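Local coordinates for protein putative metallopeptidase (PDB 3IEH) that binds a zinc ion and, as a member of the M14 peptidase family, probably acts as a zinc-dependent carboxypeptidase or a related hydrolase, at residues Asp26-Leu31 against Gly82-Leu87; Leu69-Gly74 against Thr265-Leu270; Gly77-Gly82 against Thr168-Val173; Glu177-Ser182 against Pro205-Gly210; Thr245-Leu250 against Leu258-Ala263. All coordinates share one frame; numbering follows the deposited sequence. Where two conformers were deposited one is given.

From the N terminus, contact 1 closes a loop of 50 residues by bringing helix 25-39 against helix 81-91. Contact 2 starts inside that loop, on strand 68-73, and closes only at the C-terminal helix 253-271, so contacts 1 and 2 cross. Contact 3 also crosses contact 1, sharing G82 with it, and lies nested within contact 2; it joins the start of helix 81-91 to strand 165-172 at the zinc. Contacts 4 and 5 follow in series, again inside contact 2: the first ties the approach to strand 179-183 to the loop at 205-210, the second strand 242-248 to helix 253-271. Contacts 2 to 5 all reach the same mixed sheet.

Contact 1: residues Asp26-Leu31 against Gly82-Leu87; sequences DNFYLL and GPWGLL
F28 and W84 lie opposite each other on two helices, 26-31 and 82-87, that run in roughly the same direction at 30°, with axes 10.7 Å apart at closest approach. Aromatic and leucine side chains fill the space between the axes. With CG anti to its backbone N (chi1 175°), F28 reaches across to the other helix and turns an edge toward the indole. The result is a T-shaped stack: F28 CD1 stands over the centre of the six-membered ring of W84, the planes meet at 84° and the centroids are 5.3 Å apart. The indole reaches back toward the first helix, its CH2 lying 3.6 Å from F28 CA. At another part of its rim the phenyl ring meets P83, where F28 CE1 is 3.6 Å from P83 CB and the carbonyl O of P83 lies in the ring plane. L87 completes the seat, with its CD1 3.4 Å from F28 CD1. One turn further on, L31 CB packs 3.9 Å from L87 CD1, and L31 CD1 comes to the indole edge at W84 CZ3. Replacing W84 by an alanine would probably open a gap beside F28, leaving its ring edge without the aromatic face that receives it. W84 NE1 is hydrogen-bonded to S22 O, which would tend to hold the indole's rotation, while F18 and F114 add further rings. The contact joins helix 25-39 to helix 81-91, with helix 111-116 packing on F28 and P83 through F114 and strand 20-21 meeting N27 and W84.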
# COMPACT_ATOMS: atom_id res chain seq x y z
N ASP A 26 -15.43 10.33 3.86
CA ASP A 26 -16.51 10.68 2.93
C ASP A 26 -15.93 11.44 1.74
O ASP A 26 -16.21 11.12 0.58
CB ASP A 26 -17.62 11.52 3.60
CG ASP A 26 -18.46 10.71 4.59
OD1 ASP A 26 -18.66 9.49 4.35
OD2 ASP A 26 -18.92 11.28 5.61
N ASN A 27 -15.14 12.46 2.04
CA ASN A 27 -14.46 13.21 1.01
C ASN A 27 -13.48 12.32 0.23
O ASN A 27 -13.38 12.40 -1.00
CB ASN A 27 -13.77 14.44 1.61
CG ASN A 27 -13.18 15.34 0.55
OD1 ASN A 27 -13.84 15.63 -0.45
ND2 ASN A 27 -11.92 15.77 0.76
N PHE A 28 -12.78 11.43 0.95
CA PHE A 28 -11.85 10.50 0.32
C PHE A 28 -12.53 9.71 -0.80
O PHE A 28 -12.06 9.68 -1.94
CB PHE A 28 -11.21 9.52 1.34
CG PHE A 28 -10.34 8.48 0.70
CD1 PHE A 28 -9.04 8.76 0.35
CD2 PHE A 28 -10.84 7.24 0.40
CE1 PHE A 28 -8.27 7.83 -0.27
CE2 PHE A 28 -10.08 6.31 -0.23
CZ PHE A 28 -8.79 6.61 -0.58
N TYR A 29 -13.65 9.10 -0.47
CA TYR A 29 -14.40 8.30 -1.44
C TYR A 29 -15.02 9.08 -2.60
O TYR A 29 -15.12 8.55 -3.71
CB TYR A 29 -15.50 7.51 -0.75
CG TYR A 29 -15.02 6.32 0.04
CD1 TYR A 29 -14.16 5.38 -0.53
CD2 TYR A 29 -15.45 6.11 1.33
CE1 TYR A 29 -13.75 4.26 0.20
CE2 TYR A 29 -15.05 5.01 2.05
CZ TYR A 29 -14.20 4.09 1.49
OH TYR A 29 -13.80 3.00 2.25
N LEU A 30 -15.49 10.29 -2.33
CA LEU A 30 -16.02 11.19 -3.37
C LEU A 30 -14.96 11.44 -4.44
O LEU A 30 -15.23 11.32 -5.61
CB LEU A 30 -16.48 12.51 -2.74
CG LEU A 30 -16.91 13.64 -3.68
CD1 LEU A 30 -18.02 13.17 -4.62
CD2 LEU A 30 -17.38 14.86 -2.89
N LEU A 31 -13.74 11.80 -4.01
CA LEU A 31 -12.64 12.03 -4.95
C LEU A 31 -12.17 10.69 -5.57
O LEU A 31 -11.78 10.64 -6.72
CB LEU A 31 -11.45 12.73 -4.27
CG LEU A 31 -11.68 14.08 -3.54
CD1 LEU A 31 -10.41 14.51 -2.83
CD2 LEU A 31 -12.19 15.21 -4.46
N GLY A 82 -0.80 7.34 2.79
CA GLY A 82 -0.86 6.31 1.73
C GLY A 82 -2.05 6.46 0.78
O GLY A 82 -1.86 6.75 -0.40
N PRO A 83 -3.28 6.26 1.30
CA PRO A 83 -4.52 6.49 0.55
C PRO A 83 -4.61 7.87 -0.11
O PRO A 83 -4.89 7.96 -1.32
CB PRO A 83 -5.60 6.37 1.61
CG PRO A 83 -4.99 5.40 2.66
CD PRO A 83 -3.53 5.68 2.64
N TRP A 84 -4.37 8.95 0.66
CA TRP A 84 -4.44 10.32 0.07
C TRP A 84 -3.33 10.51 -0.97
O TRP A 84 -3.51 11.22 -1.98
CB TRP A 84 -4.40 11.43 1.14
CG TRP A 84 -5.62 11.46 2.03
CD1 TRP A 84 -5.73 10.97 3.29
CD2 TRP A 84 -6.92 12.00 1.71
NE1 TRP A 84 -6.99 11.18 3.79
CE2 TRP A 84 -7.74 11.81 2.84
CE3 TRP A 84 -7.45 12.65 0.60
CZ2 TRP A 84 -9.07 12.23 2.87
CZ3 TRP A 84 -8.78 13.07 0.64
CH2 TRP A 84 -9.58 12.84 1.75
N GLY A 85 -2.19 9.88 -0.71
CA GLY A 85 -1.10 9.85 -1.68
C GLY A 85 -1.54 9.19 -2.97
O GLY A 85 -1.15 9.63 -4.05
N LEU A 86 -2.35 8.14 -2.87
CA LEU A 86 -2.88 7.46 -4.07
C LEU A 86 -3.83 8.38 -4.82
O LEU A 86 -3.80 8.41 -6.04
CB LEU A 86 -3.57 6.14 -3.73
CG LEU A 86 -3.96 5.24 -4.90
CD1 LEU A 86 -2.88 5.16 -6.00
CD2 LEU A 86 -4.28 3.83 -4.39
N LEU A 87 -4.64 9.14 -4.09
CA LEU A 87 -5.54 10.08 -4.74
C LEU A 87 -4.74 11.13 -5.48
O LEU A 87 -5.09 11.51 -6.58
CB LEU A 87 -6.49 10.79 -3.74
CG LEU A 87 -7.78 10.08 -3.36
CD1 LEU A 87 -8.58 10.92 -2.30
CD2 LEU A 87 -8.63 9.83 -4.61

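Contact 2: residues Leu69-Gly74 against Thr265-Leu270; sequences LLISAG and THFLAL
F267 CG is anti to its backbone N (chi1 169°), which swings the phenyl ring from helix 265-270 toward the strand 69-73, whereas L268, with CG beside its own N (chi1 -64°), sends its CD2 methyl to the same surface. L69 and I71, with L70 between them pointing away, face them. F267 CE2 touches both, 4.1 Å from L69 CB and at the same distance from I71 CG1; it also approaches the backbone, with F267 CE2 4.0 Å from L70 O. The ring and the I71 side chain lie alongside, running opposite ways. L268 works at the methyl tips, its CD2 lying 3.9 Å from L69 CD1 and 4.3 Å from I71 CD1. Apart from the ring's approach to L70 O, the contacts are apolar, and every residue that touches is buried. The axes run nearly antiparallel, at 167° and 10.2 Å apart, as is usual where a helix covers one face of an alpha/beta sheet. Strand 68-73 is an inner strand, flanked by 102-106 and 165-172. L105 and L167 from those neighbours touch I71, L167 also reaches F267, and F89 of helix 81-91 meets L268.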
# COMPACT_ATOMS: atom_id res chain seq x y z
N LEU A 69 0.51 -4.96 -12.18
CA LEU A 69 1.03 -4.32 -10.98
C LEU A 69 -0.11 -3.89 -10.04
O LEU A 69 -1.16 -3.40 -10.48
CB LEU A 69 1.86 -3.10 -11.39
CG LEU A 69 3.09 -3.39 -12.28
CD1 LEU A 69 3.79 -2.09 -12.68
CD2 LEU A 69 4.07 -4.34 -11.60
N LEU A 70 0.12 -4.09 -8.74
CA LEU A 70 -0.84 -3.81 -7.69
C LEU A 70 -0.27 -2.80 -6.71
O LEU A 70 0.84 -2.99 -6.21
CB LEU A 70 -1.17 -5.11 -6.92
CG LEU A 70 -2.14 -4.99 -5.72
CD1 LEU A 70 -3.49 -4.54 -6.18
CD2 LEU A 70 -2.25 -6.25 -4.92
N ILE A 71 -1.01 -1.72 -6.45
CA ILE A 71 -0.63 -0.79 -5.39
C ILE A 71 -1.73 -0.83 -4.34
O ILE A 71 -2.93 -0.71 -4.65
CB ILE A 71 -0.46 0.66 -5.89
CG1 ILE A 71 0.51 0.74 -7.07
CG2 ILE A 71 -0.01 1.55 -4.69
CD1 ILE A 71 0.75 2.15 -7.58
N SER A 72 -1.35 -1.02 -3.09
CA SER A 72 -2.35 -1.11 -2.02
C SER A 72 -1.93 -0.10 -0.96
O SER A 72 -0.76 0.17 -0.82
CB SER A 72 -2.38 -2.50 -1.43
OG SER A 72 -1.10 -2.83 -0.87
N ALA A 73 -2.91 0.46 -0.26
CA ALA A 73 -2.70 1.45 0.78
C ALA A 73 -3.76 1.27 1.84
O ALA A 73 -4.78 0.62 1.61
CB ALA A 73 -2.79 2.86 0.18
N GLY A 74 -3.52 1.84 3.01
CA GLY A 74 -4.53 1.91 4.05
C GLY A 74 -4.85 0.64 4.81
O GLY A 74 -5.99 0.48 5.27
N THR A 265 4.71 6.48 -8.44
CA THR A 265 5.16 6.81 -9.76
C THR A 265 6.43 6.07 -10.13
O THR A 265 6.55 5.48 -11.22
CB THR A 265 5.38 8.34 -9.89
OG1 THR A 265 4.10 8.97 -9.89
CG2 THR A 265 6.05 8.68 -11.22
N HIS A 266 7.39 6.11 -9.22
CA HIS A 266 8.66 5.42 -9.41
C HIS A 266 8.48 3.90 -9.49
O HIS A 266 9.14 3.24 -10.29
CB HIS A 266 9.66 5.82 -8.32
CG HIS A 266 10.33 7.13 -8.57
ND1 HIS A 266 9.67 8.34 -8.43
CD2 HIS A 266 11.59 7.44 -8.97
CE1 HIS A 266 10.49 9.32 -8.73
NE2 HIS A 266 11.67 8.81 -9.04
N PHE A 267 7.60 3.35 -8.65
CA PHE A 267 7.30 1.93 -8.66
C PHE A 267 6.85 1.51 -10.07
O PHE A 267 7.39 0.55 -10.62
CB PHE A 267 6.21 1.63 -7.64
CG PHE A 267 5.63 0.24 -7.74
CD1 PHE A 267 6.35 -0.87 -7.31
CD2 PHE A 267 4.36 0.03 -8.26
CE1 PHE A 267 5.80 -2.17 -7.37
CE2 PHE A 267 3.82 -1.25 -8.32
CZ PHE A 267 4.54 -2.35 -7.87
N LEU A 268 5.88 2.23 -10.63
CA LEU A 268 5.39 2.00 -11.99
C LEU A 268 6.47 2.13 -13.09
O LEU A 268 6.53 1.30 -13.99
CB LEU A 268 4.23 2.93 -12.33
CG LEU A 268 2.96 2.74 -11.49
CD1 LEU A 268 1.93 3.70 -12.02
CD2 LEU A 268 2.42 1.33 -11.51
N ALA A 269 7.32 3.16 -12.99
CA ALA A 269 8.44 3.35 -13.93
C ALA A 269 9.46 2.20 -13.81
O ALA A 269 9.89 1.62 -14.81
CB ALA A 269 9.13 4.73 -13.70
N LEU A 270 9.83 1.84 -12.59
CA LEU A 270 10.74 0.71 -12.39
C LEU A 270 10.17 -0.62 -12.94
O LEU A 270 10.92 -1.42 -13.49
CB LEU A 270 11.08 0.55 -10.90
CG LEU A 270 11.98 1.62 -10.33
CD1 LEU A 270 11.76 1.76 -8.83
CD2 LEU A 270 13.48 1.34 -10.67

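Contact 3: residues Gly77-Gly82 against Thr168-Val173; sequences GEESAG and TCHEDV. With ZN (zinc ion), chain B.
E79 and H170 meet at the zinc ion, to which each segment contributes a ligand. The metal bonds come first: E79 has CG anti to the carbonyl carbon (chi1 -55°) and an extended chain, which carries its carboxylate to the zinc. Both of its oxygens grip the ion, OE1 at 2.3 Å and OE2 at 2.5 Å, and the ring nitrogen H170 ND1 lies 2.5 Å from it. H76 and a water complete the coordination, giving the His-Glu-His zinc site of M14 peptidases.

Two hydrogen bonds, each from a backbone N-H to a glutamate carboxylate, link the segments. The nearly straight bond from E171 N to E79 OE1, 3.1 Å long, reaches the carboxylate from above its plane, so OE1 is shared between metal and N-H. In the other direction, A81 N donates to E171 OE1 over 3.0 Å, again from above the carboxylate plane. Water adds further links: one joins E79 O to C169 O, and another accepts from V173 N while donating to E78 OE2.

Beyond the segments, E171 OE2 has a salt bridge to R256 and a hydrogen bond to T247 OG1, and E78 OE2 a salt bridge to R119.

The remaining contact is packing, with E79 CB 3.5 Å from E171 CB. G82 lies close against C169, where a side chain pointing across would collide with C169 O. Helix 81-91 thereby starts beside the end of strand 165-172, which strands 68-73 and 242-248 flank in the sheet.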
# COMPACT_ATOMS: atom_id res chain seq x y z
N GLY A 77 -4.98 2.40 9.70
CA GLY A 77 -5.81 3.61 9.62
C GLY A 77 -5.15 4.92 9.96
O GLY A 77 -5.64 5.98 9.56
N GLU A 78 -4.05 4.86 10.70
CA GLU A 78 -3.29 6.08 11.04
C GLU A 78 -2.28 6.47 9.94
O GLU A 78 -1.67 7.52 10.01
CB GLU A 78 -2.58 5.93 12.39
CG GLU A 78 -1.17 5.34 12.41
CD GLU A 78 -1.12 3.83 12.24
OE1 GLU A 78 -2.06 3.30 11.63
OE2 GLU A 78 -0.14 3.19 12.72
N GLU A 79 -2.12 5.62 8.94
CA GLU A 79 -1.13 5.83 7.90
C GLU A 79 -1.82 6.37 6.67
O GLU A 79 -1.76 5.78 5.58
CB GLU A 79 -0.44 4.50 7.65
CG GLU A 79 0.12 3.93 8.96
CD GLU A 79 0.76 2.57 8.81
OE1 GLU A 79 0.78 2.00 7.67
OE2 GLU A 79 1.24 2.07 9.85
N SER A 80 -2.50 7.50 6.87
CA SER A 80 -3.45 8.04 5.91
C SER A 80 -2.81 8.74 4.72
O SER A 80 -3.48 8.92 3.70
CB SER A 80 -4.45 8.95 6.64
OG SER A 80 -3.78 9.88 7.45
N ALA A 81 -1.53 9.10 4.81
CA ALA A 81 -0.84 9.67 3.65
C ALA A 81 -0.75 8.65 2.49
O ALA A 81 -0.66 9.04 1.32
CB ALA A 81 0.54 10.24 4.03
N GLY A 82 -0.80 7.34 2.79
CA GLY A 82 -0.86 6.31 1.73
C GLY A 82 -2.05 6.46 0.78
O GLY A 82 -1.86 6.75 -0.40
N THR A 168 3.06 -1.73 -1.59
CA THR A 168 2.11 -1.38 -0.55
C THR A 168 2.64 -0.12 0.16
O THR A 168 3.81 -0.06 0.51
CB THR A 168 1.84 -2.55 0.43
OG1 THR A 168 0.73 -2.19 1.26
CG2 THR A 168 3.05 -2.84 1.30
N CYS A 169 1.79 0.89 0.35
CA CYS A 169 2.22 2.17 0.90
C CYS A 169 1.81 2.39 2.36
O CYS A 169 0.63 2.65 2.66
CB CYS A 169 1.70 3.28 0.02
SG CYS A 169 2.46 3.11 -1.63
N HIS A 170 2.79 2.27 3.25
CA HIS A 170 2.56 2.37 4.68
C HIS A 170 3.21 3.61 5.22
O HIS A 170 3.93 4.34 4.50
CB HIS A 170 3.11 1.14 5.38
CG HIS A 170 2.31 -0.09 5.14
ND1 HIS A 170 1.50 -0.65 6.10
CD2 HIS A 170 2.14 -0.85 4.03
CE1 HIS A 170 0.90 -1.72 5.61
NE2 HIS A 170 1.27 -1.86 4.36
N GLU A 171 2.91 3.89 6.48
CA GLU A 171 3.56 4.98 7.19
C GLU A 171 3.95 4.51 8.58
O GLU A 171 3.37 3.59 9.10
CB GLU A 171 2.66 6.19 7.31
CG GLU A 171 2.18 6.76 6.02
CD GLU A 171 1.92 8.25 6.17
OE1 GLU A 171 0.80 8.59 6.55
OE2 GLU A 171 2.84 9.07 6.01
N ASP A 172 4.95 5.15 9.17
CA ASP A 172 5.43 4.80 10.50
C ASP A 172 5.25 6.04 11.40
O ASP A 172 5.99 7.02 11.27
CB ASP A 172 6.90 4.33 10.41
CG ASP A 172 7.50 3.88 11.75
OD1 ASP A 172 6.92 4.08 12.85
OD2 ASP A 172 8.61 3.34 11.70
N VAL A 173 4.26 5.98 12.30
CA VAL A 173 3.95 7.09 13.24
C VAL A 173 5.02 7.27 14.33
O VAL A 173 5.06 8.29 14.99
CB VAL A 173 2.53 6.92 13.89
CG1 VAL A 173 2.44 5.68 14.82
CG2 VAL A 173 2.18 8.14 14.67
ZN ZN B . 1.59 0.04 8.46
O HOH W 1 2.43 3.79 11.98
O HOH W 2 -1.47 3.52 4.24
O HOH W 3 3.81 -0.42 8.86

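Contact 4: residues Glu177-Ser182 against Pro205-Gly210; sequences EAYVYS and PIAVDG
A178 and I206 form a single beta bridge, with two backbone bonds around it. A178 N donates to P205 O over 2.8 Å, and A178 O accepts from A207 N at the same length. Beside the first bond, E177 CA lies 3.3 Å from P205 O, which adds a weak CA-H contact to the N-H bond at the same oxygen.

Side chains fill in around this pair. A207 CB packs 3.8 Å from Y179 CB, and I206 CD1 touches A178 CB. The carboxylate of E177, its chain extended beyond CG (chi2 177°), lies alongside the I206-A207 backbone, with OE1 3.5 Å from A207 CA. E177 CD lies 3.6 Å from I206 O, a van der Waals contact. An alanine in place of E177 would probably uncover this backbone, since the CG and carboxylate lying against it would be gone.

Farther out, A207 is the centre of an inverse gamma turn, which bends the loop 205-210 away after the bridge. The Y179 OH is hydrogen-bonded to D172 OD2, and its backbone pairs with E246, the predicted active-site residue. Chemically, then, attachment rests on main-chain polarity with thin apolar packing beside it, and brings the loop to Y179's strand.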
# COMPACT_ATOMS: atom_id res chain seq x y z
N GLU A 177 12.04 9.35 9.96
CA GLU A 177 12.94 8.92 8.89
C GLU A 177 12.26 7.91 7.98
O GLU A 177 11.57 7.02 8.47
CB GLU A 177 14.17 8.24 9.51
CG GLU A 177 15.06 9.18 10.30
CD GLU A 177 16.23 8.47 10.95
OE1 GLU A 177 16.12 7.27 11.24
OE2 GLU A 177 17.27 9.11 11.20
N ALA A 178 12.44 8.03 6.67
CA ALA A 178 11.78 7.11 5.72
C ALA A 178 12.53 5.77 5.61
O ALA A 178 13.73 5.69 5.91
CB ALA A 178 11.67 7.75 4.34
N TYR A 179 11.84 4.72 5.18
CA TYR A 179 12.49 3.47 4.86
C TYR A 179 11.56 2.63 4.01
O TYR A 179 10.40 3.00 3.76
CB TYR A 179 13.00 2.72 6.12
CG TYR A 179 11.93 2.42 7.13
CD1 TYR A 179 11.48 3.41 8.03
CD2 TYR A 179 11.37 1.14 7.20
CE1 TYR A 179 10.49 3.13 8.97
CE2 TYR A 179 10.36 0.84 8.14
CZ TYR A 179 9.91 1.84 9.01
OH TYR A 179 8.92 1.55 9.93
N VAL A 180 12.09 1.52 3.51
CA VAL A 180 11.35 0.67 2.60
C VAL A 180 11.75 -0.79 2.77
O VAL A 180 12.92 -1.09 2.88
CB VAL A 180 11.57 1.09 1.12
CG1 VAL A 180 13.04 1.28 0.83
CG2 VAL A 180 10.99 0.04 0.18
N TYR A 181 10.76 -1.68 2.82
CA TYR A 181 10.95 -3.12 2.83
C TYR A 181 10.86 -3.51 1.38
O TYR A 181 9.89 -3.16 0.75
CB TYR A 181 9.80 -3.86 3.56
CG TYR A 181 9.64 -3.59 5.05
CD1 TYR A 181 8.88 -2.52 5.51
CD2 TYR A 181 10.21 -4.43 5.99
CE1 TYR A 181 8.73 -2.27 6.88
CE2 TYR A 181 10.08 -4.19 7.34
CZ TYR A 181 9.34 -3.12 7.79
OH TYR A 181 9.22 -2.92 9.15
N SER A 182 11.82 -4.25 0.85
CA SER A 182 11.73 -4.71 -0.56
C SER A 182 12.00 -6.20 -0.68
O SER A 182 12.56 -6.82 0.23
CB SER A 182 12.66 -3.93 -1.51
OG SER A 182 14.02 -4.24 -1.27
N PRO A 205 14.63 12.51 5.58
CA PRO A 205 15.87 11.81 5.94
C PRO A 205 15.58 10.28 5.96
O PRO A 205 14.43 9.88 6.15
CB PRO A 205 16.21 12.33 7.34
CG PRO A 205 14.95 13.01 7.88
CD PRO A 205 14.04 13.30 6.68
N ILE A 206 16.61 9.48 5.76
CA ILE A 206 16.52 8.03 5.64
C ILE A 206 16.84 7.29 6.96
O ILE A 206 17.63 7.75 7.75
CB ILE A 206 17.51 7.59 4.53
CG1 ILE A 206 16.92 7.95 3.15
CG2 ILE A 206 17.86 6.13 4.64
CD1 ILE A 206 15.49 7.46 2.87
N ALA A 207 16.23 6.14 7.19
CA ALA A 207 16.54 5.33 8.38
C ALA A 207 17.91 4.68 8.14
O ALA A 207 18.01 3.57 7.62
CB ALA A 207 15.48 4.28 8.61
N VAL A 208 18.97 5.42 8.49
CA VAL A 208 20.33 4.97 8.21
C VAL A 208 20.62 3.62 8.86
O VAL A 208 21.29 2.78 8.27
CB VAL A 208 21.38 6.05 8.61
CG1 VAL A 208 22.77 5.43 8.82
CG2 VAL A 208 21.41 7.16 7.54
N ASP A 209 20.07 3.42 10.06
CA ASP A 209 20.26 2.19 10.79
C ASP A 209 19.18 2.03 11.83
O ASP A 209 18.33 2.88 11.97
CB ASP A 209 21.63 2.19 11.47
CG ASP A 209 21.82 3.37 12.40
OD1 ASP A 209 20.89 3.71 13.20
OD2 ASP A 209 22.91 3.95 12.34
N GLY A 210 19.27 0.93 12.57
CA GLY A 210 18.32 0.58 13.62
C GLY A 210 17.77 -0.79 13.30
O GLY A 210 18.35 -1.56 12.49

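Contact 5: residues Thr245-Leu250 against Leu258-Ala263; sequences TETPAL and LANSAA
T247 and N260 make the close part of this contact, between strand 245-248 and helix 258-263. N260 ND2 donates to T247 OG1 over 3.0 Å, with an N-H...O angle of 145° and the hydroxyl tilted from the amide plane. The torsions set this up: T247 OG1 sits between its backbone N and carbonyl carbon (chi1 51°), which leaves CG2 anti to the carbonyl carbon. That methyl also lies against the helix, 3.6 Å from N260 ND2 and 3.8 Å from A259 CB. One threonine thus offers both a polar and an apolar branch to the same turn of helix. Neither polar end depends on this bond alone, since N260 ND2 is also bonded to R256 O and T247 OG1 to E171 OE2, the latter linking the helix to the acid beside the zinc ligands.

The chain here runs from strand 242-248 through a short connection into the C-terminal helix, which runs back nearly antiparallel to the strand, at 159°, its axis 9.4 Å from that of the strand. This strand-then-helix unit is part of the alpha/beta fold of the M14 family. E246, between the two threonines, points away from the helix; it is the predicted proton donor or acceptor.

The other end is looser. T245 has the same chi1 setting as T247, yet its CG2 reaches only A263 CB, at 4.2 Å, and its OG1 stays 4.4 Å from N260 OD1. This part is buried as well, and L200 of helix 191-201 packs on both threonines while L167 and C169 of the adjoining strand touch T245.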
# COMPACT_ATOMS: atom_id res chain seq x y z
N THR A 245 6.73 0.64 1.27
CA THR A 245 7.36 1.90 1.61
C THR A 245 6.81 2.39 2.94
O THR A 245 5.64 2.17 3.25
CB THR A 245 7.11 2.97 0.53
OG1 THR A 245 5.71 3.15 0.38
CG2 THR A 245 7.73 2.56 -0.84
N GLU A 246 7.67 3.04 3.71
CA GLU A 246 7.27 3.59 5.01
C GLU A 246 7.69 5.07 5.05
O GLU A 246 8.86 5.38 5.21
CB GLU A 246 7.96 2.81 6.14
CG GLU A 246 7.52 1.35 6.22
CD GLU A 246 6.22 1.14 6.99
OE1 GLU A 246 5.66 2.07 7.63
OE2 GLU A 246 5.77 -0.01 6.96
N THR A 247 6.74 5.97 4.83
CA THR A 247 6.99 7.39 5.03
C THR A 247 6.82 7.72 6.53
O THR A 247 6.02 7.12 7.25
CB THR A 247 6.06 8.28 4.16
OG1 THR A 247 4.69 7.89 4.31
CG2 THR A 247 6.47 8.21 2.69
N PRO A 248 7.59 8.69 7.00
CA PRO A 248 7.55 9.00 8.43
C PRO A 248 6.39 9.89 8.83
O PRO A 248 6.35 11.07 8.43
CB PRO A 248 8.89 9.71 8.66
CG PRO A 248 9.21 10.33 7.32
CD PRO A 248 8.63 9.43 6.28
N ALA A 249 5.51 9.38 9.69
CA ALA A 249 4.27 10.09 10.02
C ALA A 249 4.46 11.19 11.07
O ALA A 249 3.48 11.82 11.49
CB ALA A 249 3.17 9.10 10.44
N LEU A 250 5.71 11.40 11.51
CA LEU A 250 6.08 12.55 12.38
C LEU A 250 6.42 13.78 11.53
O LEU A 250 6.63 14.85 12.06
CB LEU A 250 7.27 12.22 13.32
CG LEU A 250 7.05 11.16 14.41
CD1 LEU A 250 8.37 10.87 15.20
CD2 LEU A 250 5.89 11.59 15.36
N LEU A 258 2.76 13.66 -0.98
CA LEU A 258 3.61 13.83 -2.19
C LEU A 258 4.66 12.75 -2.31
O LEU A 258 4.95 12.28 -3.42
CB LEU A 258 4.28 15.21 -2.22
CG LEU A 258 3.30 16.38 -2.37
CD1 LEU A 258 4.06 17.69 -2.33
CD2 LEU A 258 2.46 16.31 -3.64
N ALA A 259 5.24 12.36 -1.17
CA ALA A 259 6.25 11.26 -1.15
C ALA A 259 5.63 9.93 -1.58
O ALA A 259 6.25 9.16 -2.31
CB ALA A 259 6.88 11.12 0.26
N ASN A 260 4.44 9.66 -1.07
CA ASN A 260 3.69 8.45 -1.39
C ASN A 260 3.33 8.43 -2.88
O ASN A 260 3.44 7.40 -3.53
CB ASN A 260 2.45 8.34 -0.50
CG ASN A 260 2.77 7.70 0.86
OD1 ASN A 260 2.84 6.49 0.96
ND2 ASN A 260 2.96 8.51 1.89
N SER A 261 2.95 9.59 -3.42
CA SER A 261 2.66 9.74 -4.84
C SER A 261 3.92 9.52 -5.71
O SER A 261 3.85 8.94 -6.79
CB SER A 261 2.09 11.13 -5.11
OG SER A 261 1.71 11.28 -6.47
N ALA A 262 5.05 10.02 -5.24
CA ALA A 262 6.30 9.88 -5.95
C ALA A 262 6.71 8.40 -5.98
O ALA A 262 7.12 7.91 -7.02
CB ALA A 262 7.39 10.75 -5.32
N ALA A 263 6.58 7.71 -4.85
CA ALA A 263 6.94 6.30 -4.74
C ALA A 263 6.12 5.42 -5.66
O ALA A 263 6.66 4.49 -6.27
CB ALA A 263 6.81 5.80 -3.30